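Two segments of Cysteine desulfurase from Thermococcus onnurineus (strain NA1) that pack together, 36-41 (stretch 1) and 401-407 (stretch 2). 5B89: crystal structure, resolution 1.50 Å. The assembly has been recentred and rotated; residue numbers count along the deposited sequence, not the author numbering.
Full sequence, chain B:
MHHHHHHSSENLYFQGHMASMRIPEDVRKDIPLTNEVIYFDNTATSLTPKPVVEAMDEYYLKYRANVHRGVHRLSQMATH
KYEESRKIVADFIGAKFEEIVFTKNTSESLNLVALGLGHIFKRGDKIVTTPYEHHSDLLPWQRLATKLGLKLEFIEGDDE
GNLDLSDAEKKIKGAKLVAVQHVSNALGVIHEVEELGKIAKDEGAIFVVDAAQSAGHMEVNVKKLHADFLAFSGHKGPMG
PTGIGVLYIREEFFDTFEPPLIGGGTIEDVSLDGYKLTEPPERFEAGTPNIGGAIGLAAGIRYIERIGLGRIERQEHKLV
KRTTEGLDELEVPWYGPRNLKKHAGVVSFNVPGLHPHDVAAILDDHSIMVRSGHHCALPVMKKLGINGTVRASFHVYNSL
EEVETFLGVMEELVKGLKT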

# COMPACT_ATOMS: atom_id res chain seq x y z
N GLU B 36 22.50 -17.32 8.47
CA GLU B 36 22.55 -18.08 7.24
C GLU B 36 23.24 -17.47 6.06
O GLU B 36 23.73 -18.14 5.23
CB GLU B 36 21.13 -18.41 6.76
CG GLU B 36 20.20 -18.88 7.82
CD GLU B 36 20.54 -20.24 8.33
OE1 GLU B 36 20.27 -20.50 9.49
OE2 GLU B 36 21.07 -21.03 7.57
N VAL B 37 23.20 -16.16 5.99
CA VAL B 37 23.83 -15.46 4.91
C VAL B 37 24.51 -14.14 5.42
O VAL B 37 24.23 -13.73 6.47
CB VAL B 37 22.81 -15.02 3.82
CG1 VAL B 37 22.12 -16.21 3.20
CG2 VAL B 37 21.77 -14.05 4.36
N ILE B 38 25.39 -13.56 4.61
CA ILE B 38 25.98 -12.27 4.88
C ILE B 38 25.12 -11.37 3.99
O ILE B 38 25.24 -11.38 2.83
CB ILE B 38 27.44 -12.22 4.46
CG1 ILE B 38 28.25 -13.09 5.41
CG2 ILE B 38 27.96 -10.80 4.54
CD1 ILE B 38 29.72 -13.17 5.06
N TYR B 39 24.22 -10.64 4.62
CA TYR B 39 23.26 -9.81 3.90
C TYR B 39 23.77 -8.36 3.74
O TYR B 39 23.71 -7.58 4.63
CB TYR B 39 21.89 -9.82 4.61
CG TYR B 39 20.77 -9.16 3.82
CD1 TYR B 39 20.11 -9.82 2.83
CD2 TYR B 39 20.43 -7.88 4.08
CE1 TYR B 39 19.12 -9.21 2.12
CE2 TYR B 39 19.45 -7.27 3.37
CZ TYR B 39 18.80 -7.94 2.41
OH TYR B 39 17.82 -7.32 1.71
N PHE B 40 24.22 -8.08 2.53
CA PHE B 40 24.74 -6.78 2.14
C PHE B 40 23.85 -6.12 1.06
O PHE B 40 24.32 -5.51 0.18
CB PHE B 40 26.19 -6.91 1.61
CG PHE B 40 27.26 -7.13 2.69
CD1 PHE B 40 26.99 -7.09 4.01
CD2 PHE B 40 28.55 -7.35 2.31
CE1 PHE B 40 27.97 -7.27 4.96
CE2 PHE B 40 29.55 -7.52 3.24
CZ PHE B 40 29.26 -7.50 4.56
N ASP B 41 22.55 -6.29 1.20
CA ASP B 41 21.61 -5.68 0.24
C ASP B 41 20.56 -4.85 0.95
O ASP B 41 19.44 -4.83 0.58
CB ASP B 41 20.95 -6.71 -0.67
CG ASP B 41 20.33 -6.09 -1.93
OD1 ASP B 41 20.70 -4.99 -2.29
OD2 ASP B 41 19.49 -6.74 -2.49
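Stretch 2 401-407: EEVETFL

How do the two backbones meet? Stretch 2 is helical throughout, part of a helix that begins earlier and continues later in the chain, with backbone hydrogen bonds such as Phe-406 N to Glu-402 O at 3.0 Å and Leu-407 N to Val-403 O at 2.8 Å. It lies against an extended segment of stretch 1 that includes the strand residues Ile-38 and Tyr-39. The backbones come nearest at Ile-38 and Glu-402, whose CA atoms are 6.4 Å apart, and no direct hydrogen bond joins the stretches.

Which side chains of stretch 1 face the helix? The alternation of an extended chain decides it: the CA-to-CB bonds of Ile-38 and Phe-40 point toward the helix, while those of Val-37 and Tyr-39 point away. Ile-38 CG2 rests 3.7 Å from Glu-402 CB, and Ile-38 CD1 lies 3.7 Å from Thr-405 CG2, so this one side chain spans a helical turn.

What does Phe-40 find on the helix? Its ring tip reaches Glu-402, with CZ 3.8 Å from CB, and Val-403, with Phe-40 CZ 4.1 Å from Val-403 CG2. Further along, Phe-40 CE2 is 3.8 Å from Phe-406 CB. The two phenyl rings form an offset edge-to-face pair, the edge of Phe-40 toward the face of Phe-406, with centroids 5.9 Å apart and planes at 66°.

How is the acidic end of Glu-402 accommodated beside this apolar contact? Its aliphatic part packs on Ile-38 and Phe-40, while the carboxylate reaches a water. That water donates to Glu-402 OE2 at 2.7 Å and to Val-37 O at 2.9 Å, and accepts from Tyr-39 N at 2.9 Å. It thus links the helix to backbone groups on both sides of Ile-38.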

# COMPACT_ATOMS: atom_id res chain seq x y z
N GLU B 401 33.53 -8.77 10.81
CA GLU B 401 33.79 -10.18 10.44
C GLU B 401 33.26 -10.54 9.07
O GLU B 401 33.88 -11.16 8.23
CB GLU B 401 33.31 -11.14 11.52
CG GLU B 401 34.13 -11.10 12.81
CD GLU B 401 33.62 -10.08 13.84
OE1 GLU B 401 34.10 -10.16 15.02
OE2 GLU B 401 32.78 -9.15 13.57
N GLU B 402 31.99 -10.06 8.83
CA GLU B 402 31.42 -10.21 7.55
C GLU B 402 32.14 -9.47 6.41
O GLU B 402 32.25 -9.96 5.34
CB GLU B 402 29.91 -9.75 7.56
CG GLU B 402 28.97 -10.64 8.37
CD GLU B 402 27.51 -10.12 8.37
OE1 GLU B 402 27.32 -8.87 8.38
OE2 GLU B 402 26.55 -10.93 8.47
N VAL B 403 32.59 -8.23 6.71
CA VAL B 403 33.31 -7.50 5.75
C VAL B 403 34.63 -8.23 5.42
O VAL B 403 34.98 -8.31 4.29
CB VAL B 403 33.56 -6.05 6.28
CG1 VAL B 403 34.58 -5.29 5.43
CG2 VAL B 403 32.20 -5.27 6.29
N GLU B 404 35.27 -8.78 6.43
CA GLU B 404 36.51 -9.52 6.19
C GLU B 404 36.27 -10.78 5.34
O GLU B 404 37.03 -11.09 4.50
CB GLU B 404 37.23 -9.83 7.49
CG GLU B 404 37.66 -8.65 8.34
CD GLU B 404 38.79 -7.84 7.77
OE1 GLU B 404 39.34 -8.21 6.79
OE2 GLU B 404 39.06 -6.83 8.37
N THR B 405 35.16 -11.47 5.57
CA THR B 405 34.81 -12.60 4.76
C THR B 405 34.62 -12.16 3.30
O THR B 405 35.11 -12.73 2.43
CB THR B 405 33.57 -13.30 5.30
OG1 THR B 405 33.85 -13.72 6.61
CG2 THR B 405 33.13 -14.49 4.45
N PHE B 406 33.88 -11.07 3.11
CA PHE B 406 33.63 -10.50 1.83
C PHE B 406 34.94 -10.13 1.14
O PHE B 406 35.11 -10.43 0.03
CB PHE B 406 32.70 -9.24 1.98
CG PHE B 406 32.72 -8.31 0.83
CD1 PHE B 406 31.91 -8.50 -0.22
CD2 PHE B 406 33.52 -7.20 0.83
CE1 PHE B 406 31.91 -7.65 -1.28
CE2 PHE B 406 33.52 -6.34 -0.23
CZ PHE B 406 32.72 -6.57 -1.30
N LEU B 407 35.82 -9.47 1.86
CA LEU B 407 37.12 -9.05 1.27
C LEU B 407 37.99 -10.27 0.84
O LEU B 407 38.62 -10.24 -0.18
CB LEU B 407 37.87 -8.15 2.20
CG LEU B 407 37.28 -6.69 2.38
CD1 LEU B 407 38.06 -5.98 3.40
CD2 LEU B 407 37.29 -5.96 1.06
O HOH W 1 23.99 -10.97 7.48